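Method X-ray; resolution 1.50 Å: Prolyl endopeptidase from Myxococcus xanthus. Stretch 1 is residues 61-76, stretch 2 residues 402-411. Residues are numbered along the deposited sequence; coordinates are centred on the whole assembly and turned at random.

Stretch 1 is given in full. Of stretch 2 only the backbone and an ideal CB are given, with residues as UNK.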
# COMPACT_ATOMS: atom_id res chain seq x y z
N ALA A 61 -4.42 15.73 22.43
CA ALA A 61 -5.73 16.37 22.37
C ALA A 61 -6.03 16.74 20.92
O ALA A 61 -7.16 16.62 20.46
CB ALA A 61 -5.81 17.61 23.26
N ARG A 62 -5.00 17.19 20.20
CA ARG A 62 -5.21 17.67 18.84
C ARG A 62 -5.48 16.48 17.90
O ARG A 62 -6.37 16.55 17.04
CB ARG A 62 -3.99 18.47 18.37
CG ARG A 62 -4.12 19.08 16.97
CD ARG A 62 -5.37 19.94 16.75
NE ARG A 62 -5.35 20.58 15.43
CZ ARG A 62 -6.44 20.95 14.76
NH1 ARG A 62 -7.65 20.77 15.28
NH2 ARG A 62 -6.31 21.51 13.56
N PHE A 63 -4.72 15.40 18.07
CA PHE A 63 -4.93 14.21 17.25
C PHE A 63 -6.30 13.57 17.56
O PHE A 63 -6.93 13.01 16.67
CB PHE A 63 -3.80 13.19 17.41
CG PHE A 63 -2.49 13.61 16.79
CD1 PHE A 63 -2.45 14.18 15.53
CD2 PHE A 63 -1.31 13.43 17.46
CE1 PHE A 63 -1.24 14.53 14.93
CE2 PHE A 63 -0.08 13.80 16.87
CZ PHE A 63 -0.07 14.36 15.62
N LYS A 64 -6.79 13.70 18.79
CA LYS A 64 -8.13 13.21 19.09
C LYS A 64 -9.20 14.00 18.32
O LYS A 64 -10.14 13.44 17.77
CB LYS A 64 -8.38 13.23 20.60
CG LYS A 64 -9.56 12.39 21.01
CD LYS A 64 -9.71 12.35 22.52
CE LYS A 64 -11.07 11.78 22.92
NZ LYS A 64 -12.15 12.78 22.70
N GLU A 65 -9.02 15.32 18.22
CA GLU A 65 -9.91 16.19 17.48
C GLU A 65 -9.88 15.88 15.98
O GLU A 65 -10.89 16.00 15.28
CB GLU A 65 -9.51 17.64 17.78
CG GLU A 65 -10.22 18.75 17.05
CD GLU A 65 -9.87 20.14 17.60
OE1 GLU A 65 -8.72 20.33 18.12
OE2 GLU A 65 -10.74 21.05 17.51
N LEU A 66 -8.72 15.44 15.49
CA LEU A 66 -8.52 15.25 14.05
C LEU A 66 -8.80 13.84 13.56
O LEU A 66 -9.30 13.66 12.45
CB LEU A 66 -7.07 15.59 13.68
CG LEU A 66 -6.69 17.06 13.76
CD1 LEU A 66 -5.20 17.22 13.61
CD2 LEU A 66 -7.47 17.87 12.72
N PHE A 67 -8.44 12.83 14.34
CA PHE A 67 -8.47 11.43 13.84
C PHE A 67 -9.83 10.77 13.94
O PHE A 67 -10.10 9.80 13.22
CB PHE A 67 -7.45 10.54 14.56
CG PHE A 67 -6.02 10.78 14.18
CD1 PHE A 67 -5.62 11.84 13.38
CD2 PHE A 67 -5.06 9.94 14.69
CE1 PHE A 67 -4.26 12.00 13.04
CE2 PHE A 67 -3.71 10.10 14.39
CZ PHE A 67 -3.32 11.15 13.57
N TYR A 68 -10.67 11.21 14.88
CA TYR A 68 -12.05 10.69 14.93
C TYR A 68 -12.86 11.56 14.00
O TYR A 68 -12.95 12.77 14.19
CB TYR A 68 -12.60 10.75 16.35
CG TYR A 68 -12.00 9.71 17.28
CD1 TYR A 68 -12.39 8.38 17.22
CD2 TYR A 68 -11.06 10.07 18.26
CE1 TYR A 68 -11.85 7.43 18.09
CE2 TYR A 68 -10.51 9.15 19.12
CZ TYR A 68 -10.88 7.82 19.04
OH TYR A 68 -10.30 6.89 19.91
N THR A 69 -13.39 10.96 12.94
CA THR A 69 -14.15 11.72 11.95
C THR A 69 -15.47 11.03 11.62
O THR A 69 -15.67 9.84 11.91
CB THR A 69 -13.39 11.85 10.61
OG1 THR A 69 -13.34 10.58 9.97
CG2 THR A 69 -11.94 12.25 10.82
N ASP A 70 -16.34 11.81 11.01
CA ASP A 70 -17.52 11.33 10.32
C ASP A 70 -17.14 11.28 8.86
O ASP A 70 -16.82 12.31 8.27
CB ASP A 70 -18.68 12.31 10.49
CG ASP A 70 -19.19 12.35 11.87
OD1 ASP A 70 -19.55 11.28 12.40
OD2 ASP A 70 -19.22 13.41 12.55
N SER A 71 -17.13 10.10 8.28
CA SER A 71 -16.84 9.96 6.88
C SER A 71 -17.71 8.85 6.31
O SER A 71 -18.30 8.04 7.04
CB SER A 71 -15.37 9.63 6.68
OG SER A 71 -15.08 8.28 7.00
N VAL A 72 -17.84 8.88 5.00
CA VAL A 72 -18.53 7.81 4.26
C VAL A 72 -17.74 7.48 3.00
O VAL A 72 -17.19 8.40 2.36
CB VAL A 72 -19.97 8.19 3.92
CG1 VAL A 72 -20.03 9.36 2.97
CG2 VAL A 72 -20.73 6.98 3.34
N SER A 73 -17.67 6.18 2.66
CA SER A 73 -16.99 5.65 1.45
C SER A 73 -17.90 5.80 0.24
O SER A 73 -19.09 5.98 0.38
CB SER A 73 -16.62 4.13 1.59
OG SER A 73 -17.74 3.18 1.36
N THR A 74 -17.33 5.68 -0.95
CA THR A 74 -18.17 5.51 -2.14
C THR A 74 -19.04 4.27 -2.01
O THR A 74 -18.60 3.25 -1.45
CB THR A 74 -17.35 5.39 -3.45
OG1 THR A 74 -16.40 4.34 -3.37
CG2 THR A 74 -16.53 6.63 -3.70
N PRO A 75 -20.26 4.33 -2.53
CA PRO A 75 -21.19 3.20 -2.37
C PRO A 75 -21.06 2.13 -3.44
O PRO A 75 -20.77 2.41 -4.61
CB PRO A 75 -22.55 3.88 -2.45
CG PRO A 75 -22.33 5.08 -3.32
CD PRO A 75 -20.91 5.47 -3.19
N SER A 76 -21.20 0.88 -3.01
CA SER A 76 -21.43 -0.24 -3.93
C SER A 76 -22.92 -0.45 -4.13
O SER A 76 -23.67 -0.64 -3.17
CB SER A 76 -20.75 -1.49 -3.42
OG SER A 76 -19.36 -1.21 -3.41
N UNK A 402 -21.19 17.43 -5.55
CA UNK A 402 -20.62 16.96 -4.30
C UNK A 402 -21.59 16.03 -3.59
O UNK A 402 -22.77 16.36 -3.37
CB UNK A 402 -20.25 18.14 -3.40
N UNK A 403 -21.11 14.86 -3.23
CA UNK A 403 -21.90 13.84 -2.59
C UNK A 403 -21.56 13.71 -1.10
O UNK A 403 -22.45 13.45 -0.30
CB UNK A 403 -21.69 12.50 -3.30
N UNK A 404 -20.28 13.79 -0.75
CA UNK A 404 -19.84 13.73 0.64
C UNK A 404 -18.56 14.51 0.79
O UNK A 404 -17.80 14.63 -0.13
CB UNK A 404 -19.65 12.28 1.10
N UNK A 405 -18.34 15.06 1.99
CA UNK A 405 -17.13 15.78 2.33
C UNK A 405 -16.84 15.52 3.79
O UNK A 405 -17.75 15.62 4.61
CB UNK A 405 -17.26 17.28 2.04
N UNK A 406 -15.60 15.18 4.11
CA UNK A 406 -15.17 15.02 5.51
C UNK A 406 -14.90 16.38 6.13
O UNK A 406 -14.09 17.16 5.63
CB UNK A 406 -13.92 14.14 5.60
N UNK A 407 -15.62 16.69 7.21
CA UNK A 407 -15.40 17.92 7.94
C UNK A 407 -14.27 17.67 8.95
O UNK A 407 -14.30 16.70 9.72
CB UNK A 407 -16.68 18.39 8.63
N UNK A 408 -13.26 18.53 8.90
CA UNK A 408 -12.09 18.41 9.77
C UNK A 408 -11.85 19.80 10.39
O UNK A 408 -11.94 20.80 9.69
CB UNK A 408 -10.86 17.91 9.00
N UNK A 409 -11.58 19.88 11.69
CA UNK A 409 -11.40 21.18 12.35
C UNK A 409 -10.03 21.77 12.04
O UNK A 409 -9.12 21.70 12.87
CB UNK A 409 -11.58 21.04 13.86
N UNK A 410 -9.91 22.38 10.87
CA UNK A 410 -8.66 22.98 10.39
C UNK A 410 -9.02 24.08 9.42
O UNK A 410 -10.16 24.13 8.95
CB UNK A 410 -7.75 21.94 9.73
N UNK A 411 -8.07 24.96 9.12
CA UNK A 411 -8.28 26.03 8.14
C UNK A 411 -7.30 25.86 6.99
O UNK A 411 -6.13 26.21 7.13
CB UNK A 411 -8.12 27.41 8.78

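Position 402 lies on a strand, and its ideal CB has no atom of stretch 1 within 5.5 Å. Many side chains would do. The residue is Leu-402, which makes no contact here.

Position 403 points its CA-to-CB bond toward stretch 1, but across a gap. Nothing lies within 5.5 Å of the ideal CB. A small side chain would leave the gap open; a long or aromatic one could reach Val-72 and Pro-75. The residue is Trp-403, with chi1 t. Its CZ3 is 3.9 Å from Val-72 CG1, and its CH2 is 3.7 Å from Pro-75 CD. Ser-73 O approaches the ring edge, 3.5 Å from Trp-403 CZ3.

Position 404 also points toward stretch 1, but here the space is tight. The ideal CB is already 3.5 Å from Val-72 CG1. The extended backbone (phi/psi -151/151) suits a strand, and a small apolar residue fits best. Ala-404 is found, and its CB packs on Val-72 CG1 at 3.5 Å.

Position 405 points away. Many side chains suit. It is Lys-405.

Position 406 points sideways, with its ideal CB 4.3 Å from Asp-70 O and 4.9 Å from Ser-71 CB. A medium, branched side chain such as Val, Ile or Thr could touch several residues. It is Val-406. Its two methyls diverge: CG1 is 4.1 Å from Thr-69 CB, and CG2 is 3.8 Å from Ser-71 CB.

Position 407 points sideways into open space, so many residues suit. It is Asp-407. Its backbone matters more: one water links Asp-70 N to Asp-407 O, and another links Asp-70 O to Asp-407 N.

Position 408 points sideways, and its ideal CB is 5.0 Å from Leu-66 CD2. That methyl favours an apolar side chain such as Val, Ile or Leu. Val-408 places CG1 3.6 Å from Leu-66 CD2.

Position 409 points toward the helix. Its ideal CB is near Glu-65 OE2 (3.7 Å) and Arg-62 NH1 (4.2 Å). A phi of -77° allows proline, though a compact polar residue could also suit. The residue is Pro-409; its CG lies 3.3 Å from Glu-65 CG. Its carbonyl accepts hydrogen bonds from Arg-62 NH1 (3.0 Å to Pro-409 O) and Arg-62 NH2 (2.9 Å to Pro-409 O).

Position 410 starts sideways, its ideal CB 4.1 Å from Arg-62 NH2. Polar or flexible residues could suit. Met-410 leads its end away.

Position 411 points sideways, with nothing of stretch 1 near its ideal CB, so many residues suit. It is Asn-411, whose end leads away.

Stretch 2, residues 402-411: LWAKVDVPMN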
# COMPACT_ATOMS: atom_id res chain seq x y z
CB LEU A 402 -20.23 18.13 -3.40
CG LEU A 402 -19.56 17.75 -2.08
CD1 LEU A 402 -18.15 17.25 -2.33
CD2 LEU A 402 -19.57 18.96 -1.17
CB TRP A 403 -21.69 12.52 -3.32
CG TRP A 403 -22.56 11.37 -2.89
CD1 TRP A 403 -23.87 11.15 -3.24
CD2 TRP A 403 -22.18 10.25 -2.10
NE1 TRP A 403 -24.32 9.98 -2.69
CE2 TRP A 403 -23.31 9.41 -1.97
CE3 TRP A 403 -21.00 9.88 -1.43
CZ2 TRP A 403 -23.28 8.22 -1.25
CZ3 TRP A 403 -20.97 8.69 -0.73
CH2 TRP A 403 -22.11 7.88 -0.63
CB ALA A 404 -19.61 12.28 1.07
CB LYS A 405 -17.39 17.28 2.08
CG LYS A 405 -16.28 18.23 2.47
CD LYS A 405 -16.54 19.65 1.93
CE LYS A 405 -17.59 20.41 2.75
NZ LYS A 405 -17.00 21.42 3.71
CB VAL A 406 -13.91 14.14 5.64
CG1 VAL A 406 -13.58 13.95 7.08
CG2 VAL A 406 -14.13 12.78 4.98
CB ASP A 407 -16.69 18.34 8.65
CG ASP A 407 -17.70 18.96 7.70
OD1 ASP A 407 -18.41 18.22 6.99
OD2 ASP A 407 -17.85 20.20 7.58
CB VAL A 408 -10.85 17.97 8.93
CG1 VAL A 408 -9.61 17.92 9.78
CG2 VAL A 408 -11.07 16.61 8.30
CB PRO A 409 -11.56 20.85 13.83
CG PRO A 409 -11.12 19.43 13.93
CD PRO A 409 -11.53 18.77 12.65
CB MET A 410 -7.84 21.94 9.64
CG MET A 410 -8.68 21.24 8.56
SD MET A 410 -7.87 20.59 7.14
CE MET A 410 -6.59 21.78 6.92
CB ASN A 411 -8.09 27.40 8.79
CG ASN A 411 -8.29 28.56 7.80
OD1 ASN A 411 -8.55 28.36 6.61
ND2 ASN A 411 -8.17 29.78 8.31
O HOH W 1 -15.72 14.65 10.87
O HOH W 2 -17.64 14.79 8.06
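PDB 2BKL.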